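PDB 2G5D: GNA33 from Neisseria gonorrhoeae FA 1090, which probably cleaves the beta-1,4-glycosidic bond between N-acetylmuramic acid and N-acetylglucosamine in peptidoglycan as a lytic transglycosylase, forming a 1,6-anhydro bond in the N-acetylmuramic acid residue. Local coordinates for residues A[74-82]-A[410-418]. Residues are numbered along the deposited sequence; the frame is centred on the assembly and turned at random.
Sequences NRQGWQDVC and QLLPNGMKP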
loop_
_atom_site.group_PDB
_atom_site.type_symbol
_atom_site.label_atom_id
_atom_site.label_comp_id
_atom_site.label_asym_id
_atom_site.label_seq_id
_atom_site.Cartn_x
_atom_site.Cartn_y
_atom_site.Cartn_z
ATOM N N ASN A 74 -14.553 -14.228 -4.940
ATOM C CA ASN A 74 -14.920 -14.309 -6.349
ATOM C C ASN A 74 -13.835 -14.909 -7.238
ATOM O O ASN A 74 -14.071 -15.163 -8.431
ATOM C CB ASN A 74 -15.318 -12.927 -6.871
ATOM C CG ASN A 74 -16.580 -12.394 -6.219
ATOM O OD1 ASN A 74 -17.559 -13.122 -6.044
ATOM N ND2 ASN A 74 -16.569 -11.109 -5.872
ATOM N N ARG A 75 -12.660 -15.135 -6.662
ATOM C CA ARG A 75 -11.541 -15.715 -7.393
ATOM C C ARG A 75 -11.584 -17.227 -7.328
ATOM O O ARG A 75 -11.742 -17.807 -6.256
ATOM C CB ARG A 75 -10.209 -15.214 -6.846
ATOM C CG ARG A 75 -9.677 -13.999 -7.589
ATOM C CD ARG A 75 -8.158 -13.922 -7.500
ATOM N NE ARG A 75 -7.727 -12.819 -6.640
ATOM C CZ ARG A 75 -6.638 -12.819 -5.873
ATOM N NH1 ARG A 75 -5.823 -13.874 -5.803
ATOM N NH2 ARG A 75 -6.376 -11.741 -5.146
ATOM N N GLN A 76 -11.427 -17.857 -8.488
ATOM C CA GLN A 76 -11.470 -19.313 -8.593
ATOM C C GLN A 76 -10.583 -20.023 -7.565
ATOM O O GLN A 76 -9.383 -19.757 -7.451
ATOM C CB GLN A 76 -11.144 -19.764 -10.018
ATOM C CG GLN A 76 -11.373 -21.267 -10.331
ATOM C CD GLN A 76 -12.668 -21.849 -9.764
ATOM O OE1 GLN A 76 -13.759 -21.286 -9.932
ATOM N NE2 GLN A 76 -12.553 -23.003 -9.113
ATOM N N GLY A 77 -11.203 -20.923 -6.810
ATOM C CA GLY A 77 -10.488 -21.730 -5.832
ATOM C C GLY A 77 -10.523 -21.189 -4.409
ATOM O O GLY A 77 -10.046 -21.860 -3.482
ATOM N N TRP A 78 -11.112 -20.000 -4.229
ATOM C CA TRP A 78 -11.190 -19.345 -2.919
ATOM C C TRP A 78 -12.621 -19.258 -2.375
ATOM O O TRP A 78 -12.820 -18.809 -1.258
ATOM C CB TRP A 78 -10.567 -17.923 -2.962
ATOM C CG TRP A 78 -9.044 -17.872 -3.108
ATOM C CD1 TRP A 78 -8.340 -17.790 -4.282
ATOM C CD2 TRP A 78 -8.060 -17.859 -2.048
ATOM N NE1 TRP A 78 -6.999 -17.733 -4.027
ATOM C CE2 TRP A 78 -6.789 -17.783 -2.670
ATOM C CE3 TRP A 78 -8.132 -17.913 -0.635
ATOM C CZ2 TRP A 78 -5.596 -17.764 -1.946
ATOM C CZ3 TRP A 78 -6.942 -17.872 0.090
ATOM C CH2 TRP A 78 -5.693 -17.812 -0.565
ATOM N N GLN A 79 -13.604 -19.714 -3.148
ATOM C CA GLN A 79 -15.020 -19.580 -2.803
ATOM C C GLN A 79 -15.385 -20.282 -1.499
ATOM O O GLN A 79 -16.045 -19.698 -0.641
ATOM C CB GLN A 79 -15.928 -20.132 -3.922
ATOM C CG GLN A 79 -15.717 -19.527 -5.313
ATOM C CD GLN A 79 -14.812 -20.372 -6.215
ATOM O OE1 GLN A 79 -13.844 -20.992 -5.762
ATOM N NE2 GLN A 79 -15.129 -20.389 -7.499
ATOM N N ASP A 80 -14.990 -21.552 -1.391
ATOM C CA ASP A 80 -15.237 -22.380 -0.208
ATOM C C ASP A 80 -14.571 -21.877 1.092
ATOM O O ASP A 80 -15.242 -21.799 2.134
ATOM C CB ASP A 80 -14.848 -23.842 -0.490
ATOM C CG ASP A 80 -15.940 -24.607 -1.190
ATOM O OD1 ASP A 80 -15.672 -25.763 -1.588
ATOM O OD2 ASP A 80 -17.074 -24.068 -1.336
ATOM N N VAL A 81 -13.281 -21.540 1.041
ATOM C CA VAL A 81 -12.621 -20.944 2.226
ATOM C C VAL A 81 -13.264 -19.612 2.646
ATOM O O VAL A 81 -13.481 -19.361 3.836
ATOM C CB VAL A 81 -11.052 -20.845 2.124
ATOM C CG1 VAL A 81 -10.406 -22.258 2.138
ATOM C CG2 VAL A 81 -10.593 -19.998 0.897
ATOM N N CYS A 82 -13.588 -18.764 1.673
ATOM C CA CYS A 82 -14.267 -17.494 1.990
ATOM C C CYS A 82 -15.671 -17.665 2.582
ATOM O O CYS A 82 -16.029 -16.979 3.543
ATOM C CB CYS A 82 -14.250 -16.553 0.791
ATOM S SG CYS A 82 -12.646 -15.739 0.610
ATOM N N GLN A 410 3.437 -19.100 3.189
ATOM C CA GLN A 410 2.183 -18.758 2.530
ATOM C C GLN A 410 1.161 -19.889 2.757
ATOM O O GLN A 410 1.483 -21.050 2.501
ATOM C CB GLN A 410 2.480 -18.586 1.031
ATOM C CG GLN A 410 1.273 -18.217 0.194
ATOM C CD GLN A 410 1.616 -17.895 -1.254
ATOM O OE1 GLN A 410 0.897 -17.144 -1.891
ATOM N NE2 GLN A 410 2.699 -18.484 -1.789
ATOM N N LEU A 411 -0.052 -19.550 3.244
ATOM C CA LEU A 411 -1.159 -20.529 3.450
ATOM C C LEU A 411 -2.151 -20.434 2.294
ATOM O O LEU A 411 -2.586 -19.352 1.929
ATOM C CB LEU A 411 -1.862 -20.350 4.831
ATOM C CG LEU A 411 -1.112 -20.884 6.080
ATOM C CD1 LEU A 411 0.209 -20.170 6.253
ATOM C CD2 LEU A 411 -1.943 -20.752 7.383
ATOM N N LEU A 412 -2.453 -21.572 1.684
ATOM C CA LEU A 412 -3.342 -21.617 0.529
ATOM C C LEU A 412 -4.358 -22.714 0.780
ATOM O O LEU A 412 -4.026 -23.734 1.431
ATOM C CB LEU A 412 -2.539 -21.935 -0.764
ATOM C CG LEU A 412 -1.547 -20.861 -1.212
ATOM C CD1 LEU A 412 -0.610 -21.408 -2.303
ATOM C CD2 LEU A 412 -2.285 -19.581 -1.675
ATOM N N PRO A 413 -5.590 -22.528 0.264
ATOM C CA PRO A 413 -6.610 -23.586 0.391
ATOM C C PRO A 413 -6.037 -24.949 -0.019
ATOM O O PRO A 413 -5.401 -25.047 -1.084
ATOM C CB PRO A 413 -7.696 -23.126 -0.580
ATOM C CG PRO A 413 -7.553 -21.628 -0.585
ATOM C CD PRO A 413 -6.093 -21.363 -0.492
ATOM N N ASN A 414 -6.229 -25.972 0.823
ATOM C CA ASN A 414 -5.710 -27.324 0.536
ATOM C C ASN A 414 -5.926 -27.707 -0.919
ATOM O O ASN A 414 -7.057 -27.652 -1.405
ATOM C CB ASN A 414 -6.430 -28.371 1.374
ATOM C CG ASN A 414 -6.289 -28.155 2.851
ATOM O OD1 ASN A 414 -5.295 -27.627 3.326
ATOM N ND2 ASN A 414 -7.277 -28.614 3.599
ATOM N N GLY A 415 -4.852 -28.103 -1.608
ATOM C CA GLY A 415 -4.942 -28.455 -3.019
ATOM C C GLY A 415 -4.433 -27.382 -3.959
ATOM O O GLY A 415 -3.933 -27.680 -5.032
ATOM N N MET A 416 -4.558 -26.121 -3.557
ATOM C CA MET A 416 -4.065 -25.020 -4.372
ATOM C C MET A 416 -2.554 -24.833 -4.164
ATOM O O MET A 416 -2.073 -24.687 -3.036
ATOM C CB MET A 416 -4.834 -23.734 -4.068
ATOM C CG MET A 416 -4.343 -22.510 -4.830
ATOM S SD MET A 416 -4.939 -20.942 -4.158
ATOM C CE MET A 416 -6.690 -21.068 -4.494
ATOM N N LYS A 417 -1.815 -24.845 -5.262
ATOM C CA LYS A 417 -0.375 -24.703 -5.195
ATOM C C LYS A 417 0.013 -23.241 -5.332
ATOM O O LYS A 417 -0.710 -22.460 -5.949
ATOM C CB LYS A 417 0.314 -25.595 -6.247
ATOM C CG LYS A 417 0.291 -27.081 -5.847
ATOM C CD LYS A 417 1.361 -27.891 -6.527
ATOM C CE LYS A 417 0.778 -28.754 -7.623
ATOM N NZ LYS A 417 -0.007 -29.849 -7.021
ATOM N N PRO A 418 1.150 -22.854 -4.738
ATOM C CA PRO A 418 1.681 -21.542 -5.013
ATOM C C PRO A 418 2.198 -21.512 -6.458
ATOM O O PRO A 418 2.402 -22.554 -7.091
ATOM C CB PRO A 418 2.808 -21.410 -4.002
ATOM C CG PRO A 418 3.228 -22.797 -3.731
ATOM C CD PRO A 418 2.018 -23.624 -3.832
#
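Two CH-pi contacts on one face of the Trp78 indole join the start of helix 79-86 to the end of strand 403-413, in the beta-barrel part of MltA, whose 3D domain belongs to the double-psi beta-barrel clan. Pro413 and Met416, the first and last residues of a type II turn, cover the same indole face side by side. Pro413 CD lies over the six-membered ring, 3.7 Å from its centroid and 17° off the normal, so the edge of the pyrrolidine ring rests on the benzo half. Over the five-membered ring sits the methyl Met416 CE, 3.4 Å from Trp78 NE1. With CG anti to the backbone N, chi1 (177°) carries the methionine chain out to the indole, and a bend at chi3 (-67°) turns CE over the pyrrole half; SD stands obliquely, in a Met-aromatic contact 4.4 Å from that ring's centroid. Leu412 CD2 reaches Trp78 CZ2 from an oblique direction. Three residues on from Trp78, in the first turn of the helix, Val81 crosses the proline at about a right angle, and both its methyls meet the pyrrolidine, CG1 at CB and CG2 at CG. No hydrogen bond spans the two segments. Each turn is held by its own backbone bond, Trp78 N to Arg75 O and Met416 N to Pro413 O, while Gln79 OE1 accepts from Gly77 N at 2.8 Å and thereby ties the first turn to the helix start. Phe65 of helix 58-72 and Phe103 of strand 103-110 also pack on Trp78 and Val81. The Gly77 backbone passes close to the methyl, its O 3.6 Å from Met416 CE.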